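Local coordinates for protein LP04448p (Drosophila melanogaster, PDB 2QK2) that probably binds tubulin through this TOG domain, one of several in an XMAP215-family microtubule plus-end protein, at residues A[102-107]-A[151-156]; A[140-145]-A[179-184]; A[94-99]-A[126-131]. All coordinates share one frame; numbering follows the deposited sequence.

Contact 1. Residues A[102-107]-A[151-156]; sequences SLLEKF and SETALF
One face of the Phe107 ring is taken by the side chain of Glu152, whose CB stands 3.3 Å from Phe107 CG, above the plane and offset toward the rim. This is a CH-pi contact, with Glu152 CB 3.5 Å from the ring centroid and the approach 20° off the ring normal. The other flat group, the ring of Phe156, is met obliquely by Leu104, whose CD2 comes 4.3 Å from Phe156 CD2. Bent at chi2 (-63°), the glutamate chain follows the aromatic ring instead of running away from it: CG sits 3.4 Å from Phe107 CD2, and OE1 reaches 3.6 Å from Phe107 CE2. The carboxylate plane is tilted 33° to the ring. At its far end OE2 forms a salt bridge with Arg119 of helix 112-126, the helix that also packs on Phe107 through Leu118. Three residues before Phe107, Leu104 touches the residue after Glu152, its CD2 lying 3.9 Å from Thr153 OG1 and the two side chains crossing at about a right angle. The contact thus joins the end of helix 93-105 to helix 147-161 within the HEAT-repeat solenoid of the TOG domain, with Ile122 touching both Leu104 and Phe156. With an alanine in place of Phe107 the glutamate methylenes would lose the ring face they lie on, and the carboxylate is likely to be less firmly placed for Arg119. No hydrogen bond links the two segments directly; the join rests mainly on carbon surfaces, with the acid's aliphatic part spent on the ring and its charge carried to Arg119, while the threonine hydroxyl is satisfied by Val149 O in its own helix and by Ser141 OG of helix 131-141.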
ATOM      1  N   SER A 102      -9.506   0.532   2.753  1.00 25.14           N
ATOM      2  CA  SER A 102      -9.921   1.802   2.154  1.00 26.79           C
ATOM      3  C   SER A 102      -9.030   2.191   0.985  1.00 25.11           C
ATOM      4  O   SER A 102      -9.514   2.627  -0.061  1.00 25.91           O
ATOM      5  CB  SER A 102      -9.889   2.926   3.197  1.00 28.19           C
ATOM      6  OG  SER A 102     -10.688   2.599   4.318  1.00 31.63           O
ATOM      7  N   LEU A 103      -7.724   2.049   1.171  1.00 24.01           N
ATOM      8  CA  LEU A 103      -6.779   2.385   0.115  1.00 23.22           C
ATOM      9  C   LEU A 103      -6.968   1.488  -1.112  1.00 24.22           C
ATOM     10  O   LEU A 103      -7.019   1.982  -2.243  1.00 25.27           O
ATOM     11  CB  LEU A 103      -5.345   2.276   0.639  1.00 20.97           C
ATOM     12  CG  LEU A 103      -4.947   3.389   1.621  1.00 23.61           C
ATOM     13  CD1 LEU A 103      -3.624   3.047   2.292  1.00 19.61           C
ATOM     14  CD2 LEU A 103      -4.841   4.721   0.870  1.00 20.87           C
ATOM     15  N   LEU A 104      -7.077   0.179  -0.893  1.00 24.05           N
ATOM     16  CA  LEU A 104      -7.254  -0.764  -1.999  1.00 24.16           C
ATOM     17  C   LEU A 104      -8.501  -0.449  -2.827  1.00 25.05           C
ATOM     18  O   LEU A 104      -8.448  -0.432  -4.058  1.00 25.24           O
ATOM     19  CB  LEU A 104      -7.333  -2.202  -1.474  1.00 22.49           C
ATOM     20  CG  LEU A 104      -6.032  -2.768  -0.891  1.00 23.00           C
ATOM     21  CD1 LEU A 104      -6.291  -4.131  -0.260  1.00 20.48           C
ATOM     22  CD2 LEU A 104      -4.980  -2.864  -1.983  1.00 22.60           C
ATOM     23  N   GLU A 105      -9.619  -0.202  -2.154  1.00 25.65           N
ATOM     24  CA  GLU A 105     -10.861   0.116  -2.850  1.00 28.26           C
ATOM     25  C   GLU A 105     -10.774   1.411  -3.648  1.00 27.45           C
ATOM     26  O   GLU A 105     -11.452   1.572  -4.665  1.00 26.86           O
ATOM     27  CB  GLU A 105     -12.014   0.204  -1.853  1.00 33.49           C
ATOM     28  CG  GLU A 105     -12.633  -1.144  -1.535  1.00 41.54           C
ATOM     29  CD  GLU A 105     -13.608  -1.082  -0.376  1.00 47.16           C
ATOM     30  OE1 GLU A 105     -14.344  -0.072  -0.274  1.00 48.90           O
ATOM     31  OE2 GLU A 105     -13.645  -2.049   0.423  1.00 48.85           O
ATOM     32  N   LYS A 106      -9.930   2.331  -3.195  1.00 25.80           N
ATOM     33  CA  LYS A 106      -9.785   3.599  -3.884  1.00 24.81           C
ATOM     34  C   LYS A 106      -9.030   3.443  -5.202  1.00 25.67           C
ATOM     35  O   LYS A 106      -8.957   4.382  -6.000  1.00 24.57           O
ATOM     36  CB  LYS A 106      -9.095   4.620  -2.972  1.00 24.97           C
ATOM     37  CG  LYS A 106      -9.115   6.040  -3.520  1.00 29.38           C
ATOM     38  CD  LYS A 106     -10.540   6.504  -3.855  1.00 30.06           C
ATOM     39  CE  LYS A 106     -10.510   7.834  -4.598  1.00 28.84           C
ATOM     40  NZ  LYS A 106     -11.863   8.288  -5.021  1.00 29.09           N
ATOM     41  N   PHE A 107      -8.470   2.257  -5.445  1.00 24.56           N
ATOM     42  CA  PHE A 107      -7.763   2.030  -6.698  1.00 24.98           C
ATOM     43  C   PHE A 107      -8.735   1.964  -7.874  1.00 26.69           C
ATOM     44  O   PHE A 107      -8.339   1.659  -8.998  1.00 27.67           O
ATOM     45  CB  PHE A 107      -6.903   0.760  -6.631  1.00 23.53           C
ATOM     46  CG  PHE A 107      -5.536   0.995  -6.045  1.00 24.55           C
ATOM     47  CD1 PHE A 107      -5.111   0.294  -4.924  1.00 22.62           C
ATOM     48  CD2 PHE A 107      -4.686   1.949  -6.601  1.00 23.76           C
ATOM     49  CE1 PHE A 107      -3.859   0.540  -4.363  1.00 23.66           C
ATOM     50  CE2 PHE A 107      -3.433   2.202  -6.048  1.00 24.78           C
ATOM     51  CZ  PHE A 107      -3.018   1.495  -4.925  1.00 22.05           C
ATOM     52  N   SER A 151      -6.008  -5.307 -10.386  1.00 22.78           N
ATOM     53  CA  SER A 151      -4.653  -5.108 -10.877  1.00 22.82           C
ATOM     54  C   SER A 151      -3.746  -4.455  -9.838  1.00 22.31           C
ATOM     55  O   SER A 151      -2.661  -4.961  -9.548  1.00 23.12           O
ATOM     56  CB  SER A 151      -4.671  -4.251 -12.145  1.00 20.86           C
ATOM     57  OG  SER A 151      -3.349  -3.967 -12.566  1.00 22.53           O
ATOM     58  N   GLU A 152      -4.186  -3.327  -9.284  1.00 22.73           N
ATOM     59  CA  GLU A 152      -3.379  -2.616  -8.293  1.00 21.34           C
ATOM     60  C   GLU A 152      -3.190  -3.441  -7.026  1.00 21.22           C
ATOM     61  O   GLU A 152      -2.178  -3.304  -6.340  1.00 22.22           O
ATOM     62  CB  GLU A 152      -4.002  -1.261  -7.954  1.00 22.67           C
ATOM     63  CG  GLU A 152      -3.917  -0.215  -9.081  1.00 23.25           C
ATOM     64  CD  GLU A 152      -2.486   0.167  -9.449  1.00 26.91           C
ATOM     65  OE1 GLU A 152      -1.631   0.278  -8.537  1.00 27.33           O
ATOM     66  OE2 GLU A 152      -2.215   0.377 -10.655  1.00 27.63           O
ATOM     67  N   THR A 153      -4.154  -4.302  -6.715  1.00 19.68           N
ATOM     68  CA  THR A 153      -4.024  -5.142  -5.534  1.00 20.95           C
ATOM     69  C   THR A 153      -2.906  -6.152  -5.803  1.00 22.19           C
ATOM     70  O   THR A 153      -2.054  -6.388  -4.949  1.00 21.35           O
ATOM     71  CB  THR A 153      -5.334  -5.901  -5.215  1.00 22.14           C
ATOM     72  OG1 THR A 153      -6.376  -4.961  -4.923  1.00 23.15           O
ATOM     73  CG2 THR A 153      -5.144  -6.808  -4.005  1.00 21.53           C
ATOM     74  N   ALA A 154      -2.899  -6.732  -7.003  1.00 20.29           N
ATOM     75  CA  ALA A 154      -1.867  -7.704  -7.360  1.00 19.13           C
ATOM     76  C   ALA A 154      -0.499  -7.038  -7.391  1.00 18.72           C
ATOM     77  O   ALA A 154       0.489  -7.626  -6.969  1.00 21.12           O
ATOM     78  CB  ALA A 154      -2.174  -8.334  -8.727  1.00 19.75           C
ATOM     79  N   LEU A 155      -0.437  -5.813  -7.903  1.00 19.21           N
ATOM     80  CA  LEU A 155       0.830  -5.089  -7.967  1.00 18.57           C
ATOM     81  C   LEU A 155       1.294  -4.731  -6.553  1.00 20.86           C
ATOM     82  O   LEU A 155       2.499  -4.713  -6.264  1.00 21.19           O
ATOM     83  CB  LEU A 155       0.680  -3.828  -8.816  1.00 18.70           C
ATOM     84  CG  LEU A 155       0.463  -4.079 -10.321  1.00 21.44           C
ATOM     85  CD1 LEU A 155       0.211  -2.752 -11.029  1.00 20.24           C
ATOM     86  CD2 LEU A 155       1.690  -4.784 -10.911  1.00 19.49           C
ATOM     87  N   PHE A 156       0.339  -4.439  -5.677  1.00 20.34           N
ATOM     88  CA  PHE A 156       0.667  -4.122  -4.285  1.00 21.39           C
ATOM     89  C   PHE A 156       1.351  -5.346  -3.662  1.00 19.41           C
ATOM     90  O   PHE A 156       2.352  -5.227  -2.963  1.00 21.49           O
ATOM     91  CB  PHE A 156      -0.604  -3.779  -3.499  1.00 19.55           C
ATOM     92  CG  PHE A 156      -0.443  -3.898  -2.004  1.00 20.46           C
ATOM     93  CD1 PHE A 156       0.463  -3.093  -1.323  1.00 19.56           C
ATOM     94  CD2 PHE A 156      -1.192  -4.825  -1.285  1.00 21.75           C
ATOM     95  CE1 PHE A 156       0.621  -3.207   0.060  1.00 22.36           C
ATOM     96  CE2 PHE A 156      -1.042  -4.949   0.099  1.00 23.84           C
ATOM     97  CZ  PHE A 156      -0.134  -4.138   0.769  1.00 22.01           C
TER

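Contact 2. Residues A[140-145]-A[179-184]; sequences ESLSNK and TSLVKT
A buried, largely apolar contact, made without any hydrogen bond across it, sets Leu142, near the C-terminal end of helix 131-141, against one side of helix 171-185. Leu142 is the residue that reaches over: its CD1 methyl meets two partners and its backbone oxygen a third. The methyl rests 3.7 Å from Ser180 CB, touching the serine by its carbon; the hydroxyl of Ser180 is hydrogen-bonded to Leu176 O, one turn back in the same helix. Leu142 CD1 also meets Leu181 CD2 at 4.0 Å, the two leucine chains meeting at a slant. Although the Leu181 side chain leaves its backbone away from Leu142, its CD2 branch comes back toward the contact. The third partner is Thr184, whose CG2 lies 3.3 Å from the backbone oxygen Leu142 O. In this HEAT-repeat array the two segments belong to helices separated in sequence by helix 147-161, and that helix also packs on Leu142 through Thr153 and Ile157. A type I beta turn from Ser141 to Asn144 carries the chain out of helix 131-141, closed by a backbone bond from Asn144 N to Ser141 O of 2.9 Å. Thr184 has its hydroxyl between the backbone N and the carbonyl carbon (chi1 53°), which places the CG2 methyl beside the backbone N and facing Leu142. The hydroxyl itself is engaged with Ser196 OG on helix 190-207, the helix that also supplies Ala199 and Leu200 against Leu181.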
ATOM      1  N   GLU A 140      -9.810 -10.315  -0.284  1.00 32.02           N
ATOM      2  CA  GLU A 140     -11.129  -9.791  -0.608  1.00 34.54           C
ATOM      3  C   GLU A 140     -11.026  -8.793  -1.762  1.00 32.34           C
ATOM      4  O   GLU A 140     -11.876  -8.764  -2.647  1.00 31.76           O
ATOM      5  CB  GLU A 140     -11.740  -9.109   0.618  1.00 38.00           C
ATOM      6  CG  GLU A 140     -13.138  -8.562   0.398  1.00 47.19           C
ATOM      7  CD  GLU A 140     -13.683  -7.859   1.631  1.00 53.57           C
ATOM      8  OE1 GLU A 140     -13.796  -8.519   2.691  1.00 56.55           O
ATOM      9  OE2 GLU A 140     -13.995  -6.648   1.543  1.00 56.28           O
ATOM     10  N   SER A 141      -9.970  -7.987  -1.753  1.00 30.07           N
ATOM     11  CA  SER A 141      -9.775  -6.987  -2.795  1.00 29.35           C
ATOM     12  C   SER A 141      -9.493  -7.616  -4.162  1.00 28.61           C
ATOM     13  O   SER A 141      -9.871  -7.057  -5.192  1.00 27.35           O
ATOM     14  CB  SER A 141      -8.641  -6.039  -2.405  1.00 29.00           C
ATOM     15  OG  SER A 141      -8.569  -4.949  -3.303  1.00 30.69           O
ATOM     16  N   LEU A 142      -8.829  -8.771  -4.180  1.00 28.15           N
ATOM     17  CA  LEU A 142      -8.540  -9.445  -5.446  1.00 29.01           C
ATOM     18  C   LEU A 142      -9.839  -9.930  -6.085  1.00 30.57           C
ATOM     19  O   LEU A 142      -9.857 -10.324  -7.253  1.00 30.82           O
ATOM     20  CB  LEU A 142      -7.591 -10.629  -5.232  1.00 26.33           C
ATOM     21  CG  LEU A 142      -6.111 -10.274  -5.043  1.00 24.22           C
ATOM     22  CD1 LEU A 142      -5.318 -11.536  -4.734  1.00 23.92           C
ATOM     23  CD2 LEU A 142      -5.575  -9.603  -6.308  1.00 20.34           C
ATOM     24  N   SER A 143     -10.921  -9.899  -5.312  1.00 31.40           N
ATOM     25  CA  SER A 143     -12.233 -10.308  -5.800  1.00 34.26           C
ATOM     26  C   SER A 143     -13.088  -9.101  -6.177  1.00 35.42           C
ATOM     27  O   SER A 143     -14.203  -9.259  -6.667  1.00 36.58           O
ATOM     28  CB  SER A 143     -12.975 -11.132  -4.742  1.00 34.83           C
ATOM     29  OG  SER A 143     -12.463 -12.447  -4.671  1.00 38.26           O
ATOM     30  N   ASN A 144     -12.575  -7.898  -5.937  1.00 36.17           N
ATOM     31  CA  ASN A 144     -13.310  -6.679  -6.270  1.00 38.31           C
ATOM     32  C   ASN A 144     -13.713  -6.784  -7.741  1.00 39.39           C
ATOM     33  O   ASN A 144     -12.935  -7.261  -8.565  1.00 38.95           O
ATOM     34  CB  ASN A 144     -12.414  -5.454  -6.045  1.00 38.19           C
ATOM     35  CG  ASN A 144     -13.177  -4.140  -6.108  1.00 38.20           C
ATOM     36  OD1 ASN A 144     -13.715  -3.766  -7.149  1.00 38.87           O
ATOM     37  ND2 ASN A 144     -13.218  -3.429  -4.986  1.00 36.54           N
ATOM     38  N   LYS A 145     -14.923  -6.347  -8.073  1.00 40.71           N
ATOM     39  CA  LYS A 145     -15.395  -6.434  -9.452  1.00 42.32           C
ATOM     40  C   LYS A 145     -14.658  -5.478 -10.384  1.00 41.19           C
ATOM     41  O   LYS A 145     -14.634  -5.673 -11.598  1.00 41.39           O
ATOM     42  CB  LYS A 145     -16.903  -6.150  -9.529  1.00 45.84           C
ATOM     43  CG  LYS A 145     -17.283  -4.666  -9.537  1.00 51.22           C
ATOM     44  CD  LYS A 145     -17.724  -4.151  -8.165  1.00 56.60           C
ATOM     45  CE  LYS A 145     -16.591  -4.167  -7.145  1.00 59.28           C
ATOM     46  NZ  LYS A 145     -17.021  -3.652  -5.812  1.00 60.30           N
ATOM     47  N   THR A 179      -3.513 -19.224  -4.824  1.00 26.90           N
ATOM     48  CA  THR A 179      -4.838 -19.557  -5.340  1.00 29.01           C
ATOM     49  C   THR A 179      -5.579 -18.308  -5.806  1.00 28.54           C
ATOM     50  O   THR A 179      -6.147 -18.286  -6.900  1.00 27.59           O
ATOM     51  CB  THR A 179      -5.705 -20.254  -4.262  1.00 31.13           C
ATOM     52  OG1 THR A 179      -5.156 -21.541  -3.968  1.00 32.67           O
ATOM     53  CG2 THR A 179      -7.142 -20.418  -4.745  1.00 32.90           C
ATOM     54  N   SER A 180      -5.572 -17.272  -4.971  1.00 25.40           N
ATOM     55  CA  SER A 180      -6.257 -16.029  -5.295  1.00 25.08           C
ATOM     56  C   SER A 180      -5.669 -15.349  -6.526  1.00 24.86           C
ATOM     57  O   SER A 180      -6.407 -14.858  -7.380  1.00 22.96           O
ATOM     58  CB  SER A 180      -6.198 -15.063  -4.106  1.00 25.69           C
ATOM     59  OG  SER A 180      -6.826 -15.617  -2.964  1.00 26.89           O
ATOM     60  N   LEU A 181      -4.341 -15.319  -6.607  1.00 22.13           N
ATOM     61  CA  LEU A 181      -3.653 -14.694  -7.728  1.00 23.91           C
ATOM     62  C   LEU A 181      -3.796 -15.487  -9.033  1.00 24.07           C
ATOM     63  O   LEU A 181      -3.834 -14.898 -10.111  1.00 23.50           O
ATOM     64  CB  LEU A 181      -2.166 -14.491  -7.391  1.00 21.86           C
ATOM     65  CG  LEU A 181      -1.869 -13.368  -6.386  1.00 22.00           C
ATOM     66  CD1 LEU A 181      -0.419 -13.432  -5.902  1.00 20.98           C
ATOM     67  CD2 LEU A 181      -2.150 -12.036  -7.050  1.00 19.37           C
ATOM     68  N   VAL A 182      -3.861 -16.812  -8.944  1.00 25.47           N
ATOM     69  CA  VAL A 182      -4.018 -17.624 -10.151  1.00 28.48           C
ATOM     70  C   VAL A 182      -5.402 -17.331 -10.722  1.00 30.66           C
ATOM     71  O   VAL A 182      -5.605 -17.316 -11.939  1.00 31.27           O
ATOM     72  CB  VAL A 182      -3.893 -19.132  -9.848  1.00 29.15           C
ATOM     73  CG1 VAL A 182      -4.339 -19.954 -11.056  1.00 28.35           C
ATOM     74  CG2 VAL A 182      -2.454 -19.461  -9.505  1.00 28.32           C
ATOM     75  N   LYS A 183      -6.348 -17.072  -9.827  1.00 30.46           N
ATOM     76  CA  LYS A 183      -7.708 -16.762 -10.234  1.00 33.24           C
ATOM     77  C   LYS A 183      -7.728 -15.473 -11.065  1.00 32.29           C
ATOM     78  O   LYS A 183      -8.318 -15.430 -12.141  1.00 33.36           O
ATOM     79  CB  LYS A 183      -8.587 -16.617  -8.995  1.00 36.81           C
ATOM     80  CG  LYS A 183     -10.072 -16.798  -9.242  1.00 41.89           C
ATOM     81  CD  LYS A 183     -10.795 -16.971  -7.919  1.00 46.00           C
ATOM     82  CE  LYS A 183     -10.219 -18.158  -7.148  1.00 50.12           C
ATOM     83  NZ  LYS A 183     -10.639 -18.179  -5.717  1.00 51.44           N
ATOM     84  N   THR A 184      -7.077 -14.422 -10.580  1.00 30.37           N
ATOM     85  CA  THR A 184      -7.058 -13.174 -11.331  1.00 29.57           C
ATOM     86  C   THR A 184      -6.149 -13.307 -12.554  1.00 29.96           C
ATOM     87  O   THR A 184      -6.311 -12.588 -13.542  1.00 30.47           O
ATOM     88  CB  THR A 184      -6.608 -11.969 -10.448  1.00 29.52           C
ATOM     89  OG1 THR A 184      -5.356 -12.259  -9.816  1.00 27.74           O
ATOM     90  CG2 THR A 184      -7.658 -11.679  -9.380  1.00 27.78           C
TER

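Contact 3. Residues A[94-99]-A[126-131]; sequences NYASAC and YASTSL
The N-terminal part of helix 93-105 faces a connector with no regular structure, the chains coming nearest at Ala96 and Thr129, whose CA atoms are 6.7 Å apart. This is an inter-helix loop of the HEAT-repeat solenoid: a type I beta turn from Tyr126 to Thr129 leads out of helix 112-126, and Ser130 then takes the N-cap position of helix 131-141, its OG capping Ala133 N. The turn is closed by a 2.8 Å bond from Thr129 N to Tyr126 O. Across the contact the Ala96 methyl does all the touching from its side. It points at the loop and is met by Ser128 and Thr129 together, without a hydrogen bond between the segments. Thr129 turns its carbon side to it, with CB 4.0 Å and CG2 4.1 Å from Ala96 CB. With chi1 at -177° the threonine hydroxyl is swung opposite the backbone N, and the methyl, not the hydroxyl, lies nearer the alanine. Gln134 NE2 is hydrogen-bonded to both Thr129 OG1 and Ser97 OG, so a single glutamine connects the helix with the loop through side-chain atoms. The hydroxyl of Ser128 is hydrogen-bonded to the carbonyl of Ile125, a residue whose side chain also packs on Ala96, and the same OG lies 3.7 Å from Ala96 CB.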
ATOM      1  N   ASN A  94      -0.768   0.150  14.658  1.00 31.72           N
ATOM      2  CA  ASN A  94      -2.143   0.157  15.151  1.00 34.96           C
ATOM      3  C   ASN A  94      -3.183   0.791  14.231  1.00 33.28           C
ATOM      4  O   ASN A  94      -4.373   0.546  14.398  1.00 33.29           O
ATOM      5  CB  ASN A  94      -2.218   0.823  16.529  1.00 38.58           C
ATOM      6  CG  ASN A  94      -1.815  -0.119  17.651  1.00 42.79           C
ATOM      7  OD1 ASN A  94      -2.255  -1.271  17.695  1.00 44.71           O
ATOM      8  ND2 ASN A  94      -0.981   0.366  18.566  1.00 43.67           N
ATOM      9  N   TYR A  95      -2.740   1.594  13.267  1.00 32.41           N
ATOM     10  CA  TYR A  95      -3.666   2.247  12.336  1.00 30.85           C
ATOM     11  C   TYR A  95      -3.743   1.517  10.992  1.00 29.90           C
ATOM     12  O   TYR A  95      -4.681   1.721  10.217  1.00 29.81           O
ATOM     13  CB  TYR A  95      -3.233   3.696  12.085  1.00 30.08           C
ATOM     14  CG  TYR A  95      -2.913   4.473  13.343  1.00 30.00           C
ATOM     15  CD1 TYR A  95      -1.597   4.802  13.662  1.00 29.33           C
ATOM     16  CD2 TYR A  95      -3.923   4.857  14.230  1.00 30.08           C
ATOM     17  CE1 TYR A  95      -1.290   5.495  14.836  1.00 32.14           C
ATOM     18  CE2 TYR A  95      -3.628   5.552  15.412  1.00 30.08           C
ATOM     19  CZ  TYR A  95      -2.311   5.867  15.706  1.00 30.96           C
ATOM     20  OH  TYR A  95      -2.002   6.559  16.859  1.00 32.41           O
ATOM     21  N   ALA A  96      -2.760   0.661  10.730  1.00 28.49           N
ATOM     22  CA  ALA A  96      -2.664  -0.079   9.470  1.00 27.64           C
ATOM     23  C   ALA A  96      -3.898  -0.838   8.972  1.00 28.31           C
ATOM     24  O   ALA A  96      -4.362  -0.603   7.855  1.00 29.08           O
ATOM     25  CB  ALA A  96      -1.465  -1.032   9.526  1.00 25.99           C
ATOM     26  N   SER A  97      -4.429  -1.748   9.780  1.00 27.96           N
ATOM     27  CA  SER A  97      -5.576  -2.548   9.359  1.00 29.22           C
ATOM     28  C   SER A  97      -6.799  -1.790   8.843  1.00 30.57           C
ATOM     29  O   SER A  97      -7.469  -2.253   7.915  1.00 30.70           O
ATOM     30  CB  SER A  97      -5.999  -3.488  10.484  1.00 30.26           C
ATOM     31  OG  SER A  97      -4.963  -4.416  10.751  1.00 36.38           O
ATOM     32  N   ALA A  98      -7.103  -0.642   9.438  1.00 30.42           N
ATOM     33  CA  ALA A  98      -8.256   0.137   9.000  1.00 32.38           C
ATOM     34  C   ALA A  98      -7.956   0.894   7.700  1.00 31.80           C
ATOM     35  O   ALA A  98      -8.863   1.182   6.919  1.00 35.11           O
ATOM     36  CB  ALA A  98      -8.680   1.110  10.101  1.00 31.77           C
ATOM     37  N   CYS A  99      -6.682   1.192   7.461  1.00 28.90           N
ATOM     38  CA  CYS A  99      -6.282   1.909   6.253  1.00 27.27           C
ATOM     39  C   CYS A  99      -6.241   1.052   4.990  1.00 26.51           C
ATOM     40  O   CYS A  99      -6.698   1.479   3.933  1.00 26.93           O
ATOM     41  CB  CYS A  99      -4.897   2.540   6.433  1.00 26.49           C
ATOM     42  SG  CYS A  99      -4.813   3.958   7.544  1.00 28.87           S
ATOM     43  N   TYR A 126       2.284  -0.836   4.646  1.00 22.37           N
ATOM     44  CA  TYR A 126       2.626  -2.257   4.684  1.00 22.37           C
ATOM     45  C   TYR A 126       3.840  -2.514   5.575  1.00 22.63           C
ATOM     46  O   TYR A 126       3.889  -3.503   6.306  1.00 22.64           O
ATOM     47  CB  TYR A 126       2.924  -2.781   3.275  1.00 22.06           C
ATOM     48  CG  TYR A 126       3.376  -4.224   3.276  1.00 23.71           C
ATOM     49  CD1 TYR A 126       2.496  -5.245   3.630  1.00 25.26           C
ATOM     50  CD2 TYR A 126       4.699  -4.564   2.979  1.00 24.10           C
ATOM     51  CE1 TYR A 126       2.915  -6.573   3.699  1.00 25.79           C
ATOM     52  CE2 TYR A 126       5.133  -5.896   3.042  1.00 24.63           C
ATOM     53  CZ  TYR A 126       4.232  -6.892   3.406  1.00 27.13           C
ATOM     54  OH  TYR A 126       4.644  -8.208   3.506  1.00 29.32           O
ATOM     55  N   ALA A 127       4.815  -1.615   5.502  1.00 24.15           N
ATOM     56  CA  ALA A 127       6.040  -1.721   6.281  1.00 26.57           C
ATOM     57  C   ALA A 127       5.785  -1.839   7.783  1.00 28.62           C
ATOM     58  O   ALA A 127       6.620  -2.374   8.518  1.00 30.88           O
ATOM     59  CB  ALA A 127       6.935  -0.515   5.994  1.00 24.47           C
ATOM     60  N   SER A 128       4.632  -1.354   8.237  1.00 28.07           N
ATOM     61  CA  SER A 128       4.288  -1.398   9.656  1.00 26.48           C
ATOM     62  C   SER A 128       3.442  -2.608  10.015  1.00 27.03           C
ATOM     63  O   SER A 128       3.102  -2.805  11.178  1.00 29.57           O
ATOM     64  CB  SER A 128       3.518  -0.137  10.050  1.00 26.82           C
ATOM     65  OG  SER A 128       2.176  -0.198   9.580  1.00 25.43           O
ATOM     66  N   THR A 129       3.089  -3.419   9.028  1.00 26.38           N
ATOM     67  CA  THR A 129       2.254  -4.582   9.296  1.00 26.24           C
ATOM     68  C   THR A 129       2.775  -5.797   8.516  1.00 26.90           C
ATOM     69  O   THR A 129       3.983  -5.906   8.299  1.00 28.14           O
ATOM     70  CB  THR A 129       0.773  -4.241   8.954  1.00 24.95           C
ATOM     71  OG1 THR A 129      -0.078  -5.346   9.280  1.00 27.44           O
ATOM     72  CG2 THR A 129       0.626  -3.879   7.484  1.00 25.37           C
ATOM     73  N   SER A 130       1.898  -6.709   8.102  1.00 28.00           N
ATOM     74  CA  SER A 130       2.346  -7.893   7.358  1.00 28.90           C
ATOM     75  C   SER A 130       1.234  -8.484   6.507  1.00 29.42           C
ATOM     76  O   SER A 130       0.058  -8.167   6.705  1.00 28.70           O
ATOM     77  CB  SER A 130       2.834  -8.970   8.328  1.00 30.94           C
ATOM     78  OG  SER A 130       1.741  -9.500   9.066  1.00 32.05           O
ATOM     79  N   LEU A 131       1.601  -9.349   5.561  1.00 28.54           N
ATOM     80  CA  LEU A 131       0.600  -9.982   4.706  1.00 29.10           C
ATOM     81  C   LEU A 131      -0.297 -10.875   5.558  1.00 29.22           C
ATOM     82  O   LEU A 131      -1.497 -10.981   5.313  1.00 29.91           O
ATOM     83  CB  LEU A 131       1.260 -10.819   3.601  1.00 28.52           C
ATOM     84  CG  LEU A 131       2.053 -10.107   2.500  1.00 28.86           C
ATOM     85  CD1 LEU A 131       2.632 -11.151   1.549  1.00 31.17           C
ATOM     86  CD2 LEU A 131       1.159  -9.133   1.735  1.00 29.54           C
TER

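How the contacts relate
Following the chain from the N terminus, helix 93-105 carries the first segments of both contact 3 and contact 1. Contact 3 closes first, bringing the loop after helix 112-126 back to this helix; contact 1 closes later, on helix 147-161. Their segments alternate, so the two loops cross. Contact 2 opens before contact 1 closes and ends on helix 171-185, crossing contact 1 as well, whereas contact 3 is complete before contact 2 begins. Contacts 1 and 2 touch where Leu104 packs against Ser141, and contacts 1 and 3 through Phe156 and Tyr126. Together they tie successive helices from 93-105 to 171-185.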